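Local coordinates for protein exopolygalacturonase (Yersinia enterocolitica, PDB 2UVF) that hydrolyses polygalacturonic acid of pectin from the chain end as a family 28 exo-acting glycoside hydrolase, and binds digalacturonic acid, at residues A[129-134]-A[140-145]; A[55-60]-A[69-74]; A[90-95]-A[110-115]; A[118-121]-A[125-128]. One frame throughout, in Å; residues are numbered along the deposited sequence.

All four contacts belong to the fibronectin type III domain near the start of the chain, a beta sandwich set beside the beta-helix that makes up most of the enzyme. Along the chain, contact 2 closes first, then contact 3, contact 4 and contact 1. Contact 2 joins the two sheets through the core. Contact 1 extends the pairing of strand 125-134, whose beginning serves contact 4; these two centres lie about 18 Å apart. Contacts 1 and 2, centres about 6 Å apart, meet through neighbouring strands 66-73 and 125-134. Contact 3, about 14 Å from contact 2, joins helix 92-100 to residues 110-115, beside the beta-helix. In space they run from the farther sheet toward the beta-helix.

Contact 1: A[129-134]-A[140-145]; sequences TVKAQY and SVASKP
S140 N approaches the Y134 ring, the one aromatic group here, obliquely and near CE2, and Y134 OH lies 3.4 Å from S140 CB. That same S140 N donates to A132 O at 2.9 Å. Further along, segment 140-145 runs antiparallel to strand 125-134, which belongs to the four-stranded sheet of the fibronectin type III sandwich and is also paired with strand 66-73 (T129 with F72, K131 with Q70). S143 N gives its hydrogen to V130 O (3.1 Å). In return V130 N reaches not a carbonyl but S143 OG, at 2.9 Å and nearly straight (163°), because chi1 of 56° tucks that hydroxyl between its own N and carbonyl carbon. S140 repeats the pattern less firmly: its OG takes a weak bond from A132 N and donates to V141 O. On the flank, the extended chain of K131 lies alongside S140, with CD 3.2 Å from S140 O, and its CE brushes the A142 methyl. T129 closes the end, CG2 resting 3.7 Å from P145 CA. Chemically, two serine hydroxyls take the N-H groups of V130 and, weakly, of A132 in place of main-chain carbonyls.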
loop_
_atom_site.group_PDB
_atom_site.type_symbol
_atom_site.label_atom_id
_atom_site.label_comp_id
_atom_site.label_asym_id
_atom_site.label_seq_id
_atom_site.Cartn_x
_atom_site.Cartn_y
_atom_site.Cartn_z
ATOM N N THR A 129 -23.547 -6.520 14.631
ATOM C CA THR A 129 -23.523 -5.083 14.932
ATOM C C THR A 129 -22.224 -4.672 15.643
ATOM O O THR A 129 -21.522 -5.518 16.202
ATOM C CB THR A 129 -24.762 -4.584 15.752
ATOM O OG1 THR A 129 -24.871 -5.307 16.985
ATOM C CG2 THR A 129 -26.050 -4.708 14.948
ATOM N N VAL A 130 -21.930 -3.370 15.609
ATOM C CA VAL A 130 -20.752 -2.775 16.269
ATOM C C VAL A 130 -21.118 -1.508 17.075
ATOM O O VAL A 130 -21.858 -0.642 16.598
ATOM C CB VAL A 130 -19.587 -2.479 15.233
ATOM C CG1 VAL A 130 -19.996 -1.440 14.184
ATOM C CG2 VAL A 130 -18.309 -2.056 15.939
ATOM N N LYS A 131 -20.601 -1.424 18.302
ATOM C CA LYS A 131 -20.765 -0.231 19.148
ATOM C C LYS A 131 -19.405 0.371 19.490
ATOM O O LYS A 131 -18.465 -0.373 19.820
ATOM C CB LYS A 131 -21.469 -0.579 20.475
ATOM C CG LYS A 131 -22.776 -1.324 20.364
ATOM C CD LYS A 131 -23.474 -1.338 21.718
ATOM C CE LYS A 131 -24.789 -2.117 21.668
ATOM N NZ LYS A 131 -25.756 -1.692 22.735
ATOM N N ALA A 132 -19.313 1.698 19.404
ATOM C CA ALA A 132 -18.212 2.463 19.989
ATOM C C ALA A 132 -18.189 2.324 21.508
ATOM O O ALA A 132 -19.230 2.399 22.169
ATOM C CB ALA A 132 -18.309 3.928 19.610
ATOM N N GLN A 133 -16.996 2.108 22.049
ATOM C CA GLN A 133 -16.795 2.065 23.485
ATOM C C GLN A 133 -16.075 3.345 23.880
ATOM O O GLN A 133 -15.098 3.747 23.242
ATOM C CB GLN A 133 -15.977 0.833 23.887
ATOM C CG GLN A 133 -15.990 0.519 25.383
ATOM C CD GLN A 133 -14.898 -0.447 25.780
ATOM O OE1 GLN A 133 -15.110 -1.658 25.813
ATOM N NE2 GLN A 133 -13.715 0.080 26.070
ATOM N N TYR A 134 -16.578 4.000 24.924
ATOM C CA TYR A 134 -16.055 5.295 25.319
ATOM C C TYR A 134 -15.106 5.172 26.502
ATOM O O TYR A 134 -15.073 4.150 27.190
ATOM C CB TYR A 134 -17.195 6.279 25.614
ATOM C CG TYR A 134 -18.080 6.581 24.418
ATOM C CD1 TYR A 134 -17.630 7.392 23.375
ATOM C CD2 TYR A 134 -19.365 6.059 24.333
ATOM C CE1 TYR A 134 -18.433 7.665 22.281
ATOM C CE2 TYR A 134 -20.176 6.324 23.238
ATOM C CZ TYR A 134 -19.703 7.130 22.222
ATOM O OH TYR A 134 -20.518 7.397 21.147
ATOM N N SER A 140 -21.972 3.223 22.611
ATOM C CA SER A 140 -22.924 3.944 21.756
ATOM C C SER A 140 -24.032 2.999 21.301
ATOM O O SER A 140 -23.890 1.775 21.390
ATOM C CB SER A 140 -22.226 4.541 20.532
ATOM O OG SER A 140 -22.039 3.565 19.519
ATOM N N VAL A 141 -25.123 3.565 20.794
ATOM C CA VAL A 141 -26.156 2.755 20.155
ATOM C C VAL A 141 -25.531 1.892 19.041
ATOM O O VAL A 141 -24.577 2.322 18.366
ATOM C CB VAL A 141 -27.373 3.609 19.645
ATOM C CG1 VAL A 141 -28.005 4.375 20.797
ATOM C CG2 VAL A 141 -26.976 4.571 18.535
ATOM N N ALA A 142 -26.041 0.668 18.891
ATOM C CA ALA A 142 -25.541 -0.271 17.891
ATOM C C ALA A 142 -25.631 0.304 16.477
ATOM O O ALA A 142 -26.505 1.134 16.181
ATOM C CB ALA A 142 -26.292 -1.595 17.978
ATOM N N SER A 143 -24.712 -0.130 15.616
ATOM C CA SER A 143 -24.726 0.225 14.198
ATOM C C SER A 143 -25.994 -0.350 13.556
ATOM O O SER A 143 -26.765 -1.039 14.229
ATOM C CB SER A 143 -23.487 -0.351 13.511
ATOM O OG SER A 143 -23.419 -1.754 13.717
ATOM N N LYS A 144 -26.218 -0.061 12.273
ATOM C CA LYS A 144 -27.195 -0.821 11.494
ATOM C C LYS A 144 -26.625 -2.236 11.335
ATOM O O LYS A 144 -25.409 -2.401 11.168
ATOM C CB LYS A 144 -27.465 -0.174 10.132
ATOM C CG LYS A 144 -28.121 1.200 10.206
ATOM C CD LYS A 144 -29.270 1.331 9.188
ATOM C CE LYS A 144 -29.656 2.786 8.937
ATOM N NZ LYS A 144 -28.548 3.558 8.286
ATOM N N PRO A 145 -27.486 -3.266 11.429
ATOM C CA PRO A 145 -26.937 -4.612 11.315
ATOM C C PRO A 145 -26.484 -4.977 9.898
ATOM O O PRO A 145 -26.895 -4.346 8.916
ATOM C CB PRO A 145 -28.112 -5.505 11.738
ATOM C CG PRO A 145 -29.316 -4.708 11.494
ATOM C CD PRO A 145 -28.943 -3.274 11.670
#

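Contact 2: A[55-60]-A[69-74]; sequences LVWKAP and YQIFSA
Strands 55-58 and 69-73, which meet through L55, W57, Y69 and I71, lie in the two facing sheets of the fibronectin type III sandwich, their axes 10.4 Å apart and running at 130°, with no hydrogen bond between them. W57 fills the gap. Its chi1 of 56° sets the indole between the residue's own N and carbonyl carbon and turns the pyrrole edge at Y69. The pair is edge-to-face, with NE1 over the centre of the phenol ring, 3.3 Å above its plane, and the two planes inclined at 54° rather than perpendicular. The benzo side of the indole is used as well: CZ2 packs 3.5 Å from Y69 CB, and CH2 touches I71 CD1 at 3.5 Å. I71 therefore serves two neighbours, since its other branch, CG2, meets L55 CD1 at 3.8 Å. L41 of the tryptophan's own sheet also touches L55 and W57, while F128 and A132 of the other pack on L55 and Y69. At the far end of its ring Y69 reaches A59 and P60, where its OH lies 3.5 Å from P60 CD and 3.6 Å from A59 CA.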
loop_
_atom_site.group_PDB
_atom_site.type_symbol
_atom_site.label_atom_id
_atom_site.label_comp_id
_atom_site.label_asym_id
_atom_site.label_seq_id
_atom_site.Cartn_x
_atom_site.Cartn_y
_atom_site.Cartn_z
ATOM N N LEU A 55 -14.870 -8.166 9.495
ATOM C CA LEU A 55 -15.700 -6.957 9.536
ATOM C C LEU A 55 -14.867 -5.681 9.633
ATOM O O LEU A 55 -13.842 -5.647 10.313
ATOM C CB LEU A 55 -16.657 -7.001 10.736
ATOM C CG LEU A 55 -17.613 -8.186 10.937
ATOM C CD1 LEU A 55 -18.054 -8.257 12.409
ATOM C CD2 LEU A 55 -18.805 -8.113 9.992
ATOM N N VAL A 56 -15.313 -4.632 8.945
ATOM C CA VAL A 56 -14.735 -3.301 9.083
ATOM C C VAL A 56 -15.847 -2.270 9.142
ATOM O O VAL A 56 -16.982 -2.560 8.782
ATOM C CB VAL A 56 -13.727 -2.934 7.942
ATOM C CG1 VAL A 56 -12.592 -3.952 7.841
ATOM C CG2 VAL A 56 -14.430 -2.758 6.624
ATOM N N TRP A 57 -15.515 -1.063 9.583
ATOM C CA TRP A 57 -16.497 -0.004 9.761
ATOM C C TRP A 57 -15.756 1.295 9.774
ATOM O O TRP A 57 -14.549 1.306 10.041
ATOM C CB TRP A 57 -17.274 -0.165 11.098
ATOM C CG TRP A 57 -16.387 -0.219 12.308
ATOM C CD1 TRP A 57 -15.941 0.846 13.052
ATOM C CD2 TRP A 57 -15.820 -1.398 12.910
ATOM N NE1 TRP A 57 -15.121 0.398 14.069
ATOM C CE2 TRP A 57 -15.041 -0.971 14.014
ATOM C CE3 TRP A 57 -15.891 -2.771 12.622
ATOM C CZ2 TRP A 57 -14.334 -1.869 14.827
ATOM C CZ3 TRP A 57 -15.182 -3.668 13.442
ATOM C CH2 TRP A 57 -14.419 -3.209 14.529
ATOM N N LYS A 58 -16.476 2.378 9.506
ATOM C CA LYS A 58 -15.959 3.735 9.691
ATOM C C LYS A 58 -15.847 4.210 11.154
ATOM O O LYS A 58 -16.774 4.056 11.976
ATOM C CB LYS A 58 -16.789 4.731 8.886
ATOM C CG LYS A 58 -16.577 4.602 7.377
ATOM C CD LYS A 58 -17.361 5.656 6.569
ATOM C CE LYS A 58 -16.838 7.081 6.762
ATOM N NZ LYS A 58 -15.433 7.218 6.316
ATOM N N ALA A 59 -14.687 4.771 11.471
ATOM C CA ALA A 59 -14.504 5.585 12.663
ATOM C C ALA A 59 -14.650 7.021 12.184
ATOM O O ALA A 59 -14.271 7.313 11.047
ATOM C CB ALA A 59 -13.119 5.354 13.255
ATOM N N PRO A 60 -15.208 7.924 13.027
ATOM C CA PRO A 60 -15.398 9.324 12.636
ATOM C C PRO A 60 -14.121 10.171 12.649
ATOM O O PRO A 60 -13.051 9.700 13.058
ATOM C CB PRO A 60 -16.389 9.852 13.690
ATOM C CG PRO A 60 -16.196 9.009 14.877
ATOM C CD PRO A 60 -15.709 7.660 14.397
ATOM N N TYR A 69 -14.044 -0.409 20.166
ATOM C CA TYR A 69 -15.324 -0.811 19.557
ATOM C C TYR A 69 -15.635 -2.247 19.967
ATOM O O TYR A 69 -14.709 -3.047 20.151
ATOM C CB TYR A 69 -15.255 -0.729 18.030
ATOM C CG TYR A 69 -15.310 0.673 17.483
ATOM C CD1 TYR A 69 -16.531 1.270 17.146
ATOM C CD2 TYR A 69 -14.138 1.411 17.289
ATOM C CE1 TYR A 69 -16.584 2.571 16.642
ATOM C CE2 TYR A 69 -14.181 2.706 16.783
ATOM C CZ TYR A 69 -15.397 3.285 16.466
ATOM O OH TYR A 69 -15.407 4.567 15.955
ATOM N N GLN A 70 -16.925 -2.567 20.114
ATOM C CA GLN A 70 -17.360 -3.902 20.547
ATOM C C GLN A 70 -18.263 -4.526 19.503
ATOM O O GLN A 70 -19.115 -3.846 18.934
ATOM C CB GLN A 70 -18.132 -3.833 21.866
ATOM C CG GLN A 70 -17.359 -3.302 23.059
ATOM C CD GLN A 70 -18.096 -3.544 24.377
ATOM O OE1 GLN A 70 -19.268 -3.955 24.389
ATOM N NE2 GLN A 70 -17.420 -3.283 25.491
ATOM N N ILE A 71 -18.105 -5.829 19.291
ATOM C CA ILE A 71 -18.740 -6.521 18.162
ATOM C C ILE A 71 -19.685 -7.633 18.629
ATOM O O ILE A 71 -19.301 -8.490 19.408
ATOM C CB ILE A 71 -17.673 -7.039 17.131
ATOM C CG1 ILE A 71 -17.064 -5.865 16.352
ATOM C CG2 ILE A 71 -18.283 -8.018 16.146
ATOM C CD1 ILE A 71 -15.911 -5.163 17.052
ATOM N N PHE A 72 -20.921 -7.595 18.138
ATOM C CA PHE A 72 -21.970 -8.532 18.548
ATOM C C PHE A 72 -22.560 -9.249 17.344
ATOM O O PHE A 72 -22.905 -8.612 16.345
ATOM C CB PHE A 72 -23.113 -7.796 19.262
ATOM C CG PHE A 72 -22.667 -6.774 20.279
ATOM C CD1 PHE A 72 -22.582 -7.109 21.629
ATOM C CD2 PHE A 72 -22.382 -5.466 19.895
ATOM C CE1 PHE A 72 -22.188 -6.177 22.578
ATOM C CE2 PHE A 72 -21.986 -4.531 20.842
ATOM C CZ PHE A 72 -21.892 -4.889 22.190
ATOM N N SER A 73 -22.671 -10.572 17.438
ATOM C CA SER A 73 -23.448 -11.349 16.479
ATOM C C SER A 73 -24.756 -11.711 17.165
ATOM O O SER A 73 -24.744 -12.239 18.292
ATOM C CB SER A 73 -22.702 -12.606 16.035
ATOM O OG SER A 73 -23.514 -13.439 15.219
ATOM N N ALA A 74 -25.876 -11.428 16.499
ATOM C CA ALA A 74 -27.213 -11.592 17.092
ATOM C C ALA A 74 -27.227 -11.122 18.554
ATOM O O ALA A 74 -27.584 -11.877 19.464
ATOM C CB ALA A 74 -27.712 -13.044 16.958
#

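Contact 3: A[90-95]-A[110-115]; sequences PAKPYI and IVMQNF. With SO4 (sulfate ion), chain G.
K92 and M112 meet along their shafts rather than at their charged and methyl ends: M112 SD lies 3.9 Å from both CD and CE of the lysine. K92, near the beginning of helix 92-100, has CG opposite the backbone N (chi1 -176°), then bends at chi2 and again at chi4. This curl lays its methylenes on the thioether while NZ turns off to a salt bridge with D86 and a hydrogen bond to S82 O. M112 is folded too, with bends at chi2 and chi3 that present sulfur, not CE, to the lysine. One helical turn on, I95 CG2 touches I110 CD1 at 3.7 Å and I110 CG1 at 4.1 Å, the two branched chains lying roughly perpendicular. I110 CG1 sits between its own N and carbonyl carbon (chi1 67°), and from there the chain stretches out so that CD1 leads. Y94 points elsewhere: the P90 carbonyl oxygen lies at its ring edge, in plane, and OH lies 2.6 Å from sulfate O2 and also near D284 OD2, two acceptors competing for one hydroxyl proton. The sulfate, probably from the crystallisation liquor, is also held by R288. Helix 92-100 thus lies between two parts of the enzyme, with Y94 meeting F397 and Y430 of the beta-helix, while M112 packs on helix 81-88 and residues 110-113 lead into sandwich strand 114-117.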
loop_
_atom_site.group_PDB
_atom_site.type_symbol
_atom_site.label_atom_id
_atom_site.label_comp_id
_atom_site.label_asym_id
_atom_site.label_seq_id
_atom_site.Cartn_x
_atom_site.Cartn_y
_atom_site.Cartn_z
ATOM N N PRO A 90 -0.996 -8.476 12.250
ATOM C CA PRO A 90 0.453 -8.373 12.388
ATOM C C PRO A 90 0.954 -6.956 12.710
ATOM O O PRO A 90 2.048 -6.815 13.268
ATOM C CB PRO A 90 0.978 -8.804 11.000
ATOM C CG PRO A 90 -0.106 -8.433 10.071
ATOM C CD PRO A 90 -1.374 -8.761 10.853
ATOM N N ALA A 91 0.179 -5.935 12.336
ATOM C CA ALA A 91 0.505 -4.543 12.628
ATOM C C ALA A 91 0.347 -4.168 14.103
ATOM O O ALA A 91 1.118 -3.358 14.617
ATOM C CB ALA A 91 -0.345 -3.620 11.789
ATOM N N LYS A 92 -0.651 -4.741 14.765
ATOM C CA LYS A 92 -1.084 -4.320 16.091
ATOM C C LYS A 92 -0.058 -4.398 17.222
ATOM O O LYS A 92 0.022 -3.464 17.999
ATOM C CB LYS A 92 -2.384 -5.032 16.498
ATOM C CG LYS A 92 -2.969 -4.597 17.836
ATOM C CD LYS A 92 -3.260 -3.105 17.900
ATOM C CE LYS A 92 -4.255 -2.790 19.010
ATOM N NZ LYS A 92 -4.247 -3.879 20.014
ATOM N N PRO A 93 0.712 -5.502 17.348
ATOM C CA PRO A 93 1.776 -5.435 18.365
ATOM C C PRO A 93 2.782 -4.276 18.154
ATOM O O PRO A 93 3.313 -3.730 19.136
ATOM C CB PRO A 93 2.473 -6.793 18.247
ATOM C CG PRO A 93 2.086 -7.316 16.909
ATOM C CD PRO A 93 0.695 -6.822 16.675
ATOM N N TYR A 94 3.042 -3.923 16.889
ATOM C CA TYR A 94 3.876 -2.765 16.548
ATOM C C TYR A 94 3.205 -1.455 16.886
ATOM O O TYR A 94 3.847 -0.541 17.356
ATOM C CB TYR A 94 4.279 -2.804 15.074
ATOM C CG TYR A 94 5.344 -3.840 14.802
ATOM C CD1 TYR A 94 6.702 -3.529 14.909
ATOM C CD2 TYR A 94 4.988 -5.133 14.448
ATOM C CE1 TYR A 94 7.677 -4.486 14.667
ATOM C CE2 TYR A 94 5.951 -6.106 14.223
ATOM C CZ TYR A 94 7.287 -5.788 14.317
ATOM O OH TYR A 94 8.214 -6.793 14.080
ATOM N N ILE A 95 1.908 -1.364 16.641
ATOM C CA ILE A 95 1.143 -0.179 16.988
ATOM C C ILE A 95 1.122 0.046 18.498
ATOM O O ILE A 95 1.251 1.182 18.967
ATOM C CB ILE A 95 -0.315 -0.246 16.416
ATOM C CG1 ILE A 95 -0.272 -0.175 14.882
ATOM C CG2 ILE A 95 -1.240 0.842 17.079
ATOM C CD1 ILE A 95 -1.469 -0.799 14.198
ATOM N N ILE A 110 -4.743 6.103 17.972
ATOM C CA ILE A 110 -5.611 5.575 16.929
ATOM C C ILE A 110 -6.630 4.587 17.505
ATOM O O ILE A 110 -6.446 4.056 18.592
ATOM C CB ILE A 110 -4.783 4.963 15.761
ATOM C CG1 ILE A 110 -4.029 3.704 16.201
ATOM C CG2 ILE A 110 -3.807 6.009 15.193
ATOM C CD1 ILE A 110 -3.549 2.821 15.053
ATOM N N VAL A 111 -7.711 4.360 16.769
ATOM C CA VAL A 111 -8.707 3.369 17.140
ATOM C C VAL A 111 -8.740 2.241 16.107
ATOM O O VAL A 111 -8.382 2.441 14.942
ATOM C CB VAL A 111 -10.107 4.027 17.343
ATOM C CG1 VAL A 111 -10.082 4.992 18.563
ATOM C CG2 VAL A 111 -10.595 4.756 16.056
ATOM N N MET A 112 -9.132 1.044 16.536
ATOM C CA MET A 112 -9.313 -0.086 15.606
ATOM C C MET A 112 -10.650 0.005 14.858
ATOM O O MET A 112 -11.641 0.496 15.403
ATOM C CB MET A 112 -9.152 -1.432 16.317
ATOM C CG MET A 112 -7.777 -1.647 16.983
ATOM S SD MET A 112 -6.359 -1.861 15.838
ATOM C CE MET A 112 -5.703 -0.208 15.776
ATOM N N GLN A 113 -10.648 -0.451 13.600
ATOM C CA GLN A 113 -11.805 -0.371 12.689
ATOM C C GLN A 113 -12.054 -1.739 12.037
ATOM O O GLN A 113 -12.773 -1.847 11.052
ATOM C CB GLN A 113 -11.554 0.666 11.602
ATOM C CG GLN A 113 -11.445 2.103 12.090
ATOM C CD GLN A 113 -11.028 3.056 10.995
ATOM O OE1 GLN A 113 -9.961 3.669 11.055
ATOM N NE2 GLN A 113 -11.871 3.193 9.988
ATOM N N ASN A 114 -11.444 -2.781 12.588
ATOM C CA ASN A 114 -11.588 -4.132 12.052
ATOM C C ASN A 114 -11.708 -5.159 13.166
ATOM O O ASN A 114 -11.159 -4.967 14.251
ATOM C CB ASN A 114 -10.430 -4.493 11.095
ATOM C CG ASN A 114 -9.121 -4.762 11.824
ATOM O OD1 ASN A 114 -8.355 -3.830 12.099
ATOM N ND2 ASN A 114 -8.845 -6.045 12.123
ATOM N N PHE A 115 -12.427 -6.242 12.887
ATOM C CA PHE A 115 -12.615 -7.351 13.824
ATOM C C PHE A 115 -12.808 -8.631 13.005
ATOM O O PHE A 115 -13.712 -8.709 12.183
ATOM C CB PHE A 115 -13.838 -7.070 14.725
ATOM C CG PHE A 115 -14.140 -8.150 15.749
ATOM C CD1 PHE A 115 -13.729 -8.011 17.067
ATOM C CD2 PHE A 115 -14.887 -9.274 15.408
ATOM C CE1 PHE A 115 -14.016 -8.994 18.021
ATOM C CE2 PHE A 115 -15.180 -10.257 16.358
ATOM C CZ PHE A 115 -14.737 -10.116 17.661
HETATM S S SO4 G . 6.808 -8.564 11.399
HETATM O O1 SO4 G . 5.601 -9.390 11.311
HETATM O O2 SO4 G . 7.480 -8.853 12.663
HETATM O O3 SO4 G . 7.744 -8.806 10.301
HETATM O O4 SO4 G . 6.406 -7.168 11.337
#

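Contact 4: A[118-121]-A[125-128]; sequences IGLK and SYQF
Y126 reaches back from the start of strand 125-134 to L120 and K121 in the preceding loop, forming the tyrosine corner familiar from fibronectin type III and other Greek-key sandwiches. From CB, with chi1 near -59° placing CG beside the backbone N, the ring heads for the loop. CD2 is the first ring atom to feel L120, 4.0 Å from its CG. CE2 comes closest, 3.4 Å from L120 CG, which stands over one face of the ring, and CZ follows at 3.6 Å from the same carbon. The two side chains run antiparallel alongside one another, which brings L120 CB near the phenol oxygen, 3.7 Å from OH. At the tip, OH accepts the main-chain N-H of K121 at 3.2 Å, a nearly straight bond (163°) whose donor sits at the ring edge, near its plane. I53 of strand 53-58 packs on both L120 and Y126, and L120 also makes a backbone hydrogen bond with S51, just before that strand. A polar grip at the rim of the ring and an apolar one across its face thus fix the phenol's position, and a main-chain N-H in a loop without regular structure gains an acceptor from the strand five residues later.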
loop_
_atom_site.group_PDB
_atom_site.type_symbol
_atom_site.label_atom_id
_atom_site.label_comp_id
_atom_site.label_asym_id
_atom_site.label_seq_id
_atom_site.Cartn_x
_atom_site.Cartn_y
_atom_site.Cartn_z
ATOM N N ILE A 118 -13.848 -15.679 13.670
ATOM C CA ILE A 118 -13.501 -17.061 13.288
ATOM C C ILE A 118 -14.384 -18.144 13.952
ATOM O O ILE A 118 -15.320 -17.830 14.702
ATOM C CB ILE A 118 -11.975 -17.384 13.498
ATOM C CG1 ILE A 118 -11.641 -17.596 14.979
ATOM C CG2 ILE A 118 -11.088 -16.299 12.851
ATOM C CD1 ILE A 118 -10.462 -18.520 15.230
ATOM N N GLY A 119 -14.084 -19.412 13.658
ATOM C CA GLY A 119 -14.756 -20.552 14.286
ATOM C C GLY A 119 -16.216 -20.696 13.889
ATOM O O GLY A 119 -17.044 -21.118 14.695
ATOM N N LEU A 120 -16.521 -20.321 12.648
ATOM C CA LEU A 120 -17.874 -20.394 12.099
ATOM C C LEU A 120 -18.030 -21.703 11.318
ATOM O O LEU A 120 -17.081 -22.492 11.211
ATOM C CB LEU A 120 -18.149 -19.186 11.193
ATOM C CG LEU A 120 -18.620 -17.802 11.675
ATOM C CD1 LEU A 120 -18.315 -17.485 13.136
ATOM C CD2 LEU A 120 -18.039 -16.732 10.752
ATOM N N LYS A 121 -19.230 -21.935 10.793
ATOM C CA LYS A 121 -19.526 -23.156 10.036
ATOM C C LYS A 121 -19.829 -22.819 8.579
ATOM O O LYS A 121 -20.290 -21.702 8.292
ATOM C CB LYS A 121 -20.708 -23.894 10.667
ATOM C CG LYS A 121 -20.377 -24.622 11.979
ATOM C CD LYS A 121 -21.481 -24.407 13.026
ATOM C CE LYS A 121 -22.889 -24.422 12.399
ATOM N NZ LYS A 121 -23.960 -24.164 13.403
ATOM N N SER A 125 -25.568 -18.123 7.548
ATOM C CA SER A 125 -25.799 -16.686 7.737
ATOM C C SER A 125 -25.578 -16.274 9.197
ATOM O O SER A 125 -25.918 -17.031 10.116
ATOM C CB SER A 125 -27.218 -16.302 7.323
ATOM O OG SER A 125 -27.281 -15.928 5.961
ATOM N N TYR A 126 -25.007 -15.080 9.391
ATOM C CA TYR A 126 -24.791 -14.495 10.719
ATOM C C TYR A 126 -25.079 -13.004 10.647
ATOM O O TYR A 126 -24.737 -12.352 9.654
ATOM C CB TYR A 126 -23.354 -14.701 11.198
ATOM C CG TYR A 126 -22.913 -16.140 11.310
ATOM C CD1 TYR A 126 -23.188 -16.881 12.459
ATOM C CD2 TYR A 126 -22.201 -16.763 10.276
ATOM C CE1 TYR A 126 -22.785 -18.216 12.573
ATOM C CE2 TYR A 126 -21.792 -18.104 10.383
ATOM C CZ TYR A 126 -22.089 -18.820 11.536
ATOM O OH TYR A 126 -21.696 -20.137 11.678
ATOM N N GLN A 127 -25.717 -12.470 11.685
ATOM C CA GLN A 127 -25.959 -11.024 11.791
ATOM C C GLN A 127 -24.883 -10.403 12.684
ATOM O O GLN A 127 -24.331 -11.080 13.554
ATOM C CB GLN A 127 -27.381 -10.748 12.309
ATOM C CG GLN A 127 -27.843 -9.285 12.293
ATOM C CD GLN A 127 -27.858 -8.637 13.688
ATOM O OE1 GLN A 127 -28.396 -7.540 13.864
ATOM N NE2 GLN A 127 -27.279 -9.316 14.678
ATOM N N PHE A 128 -24.569 -9.130 12.443
ATOM C CA PHE A 128 -23.470 -8.444 13.127
ATOM C C PHE A 128 -23.821 -6.971 13.405
ATOM O O PHE A 128 -24.349 -6.264 12.526
ATOM C CB PHE A 128 -22.175 -8.500 12.286
ATOM C CG PHE A 128 -21.607 -9.890 12.074
ATOM C CD1 PHE A 128 -21.038 -10.606 13.132
ATOM C CD2 PHE A 128 -21.582 -10.456 10.796
ATOM C CE1 PHE A 128 -20.491 -11.890 12.932
ATOM C CE2 PHE A 128 -21.037 -11.723 10.579
ATOM C CZ PHE A 128 -20.492 -12.444 11.643
#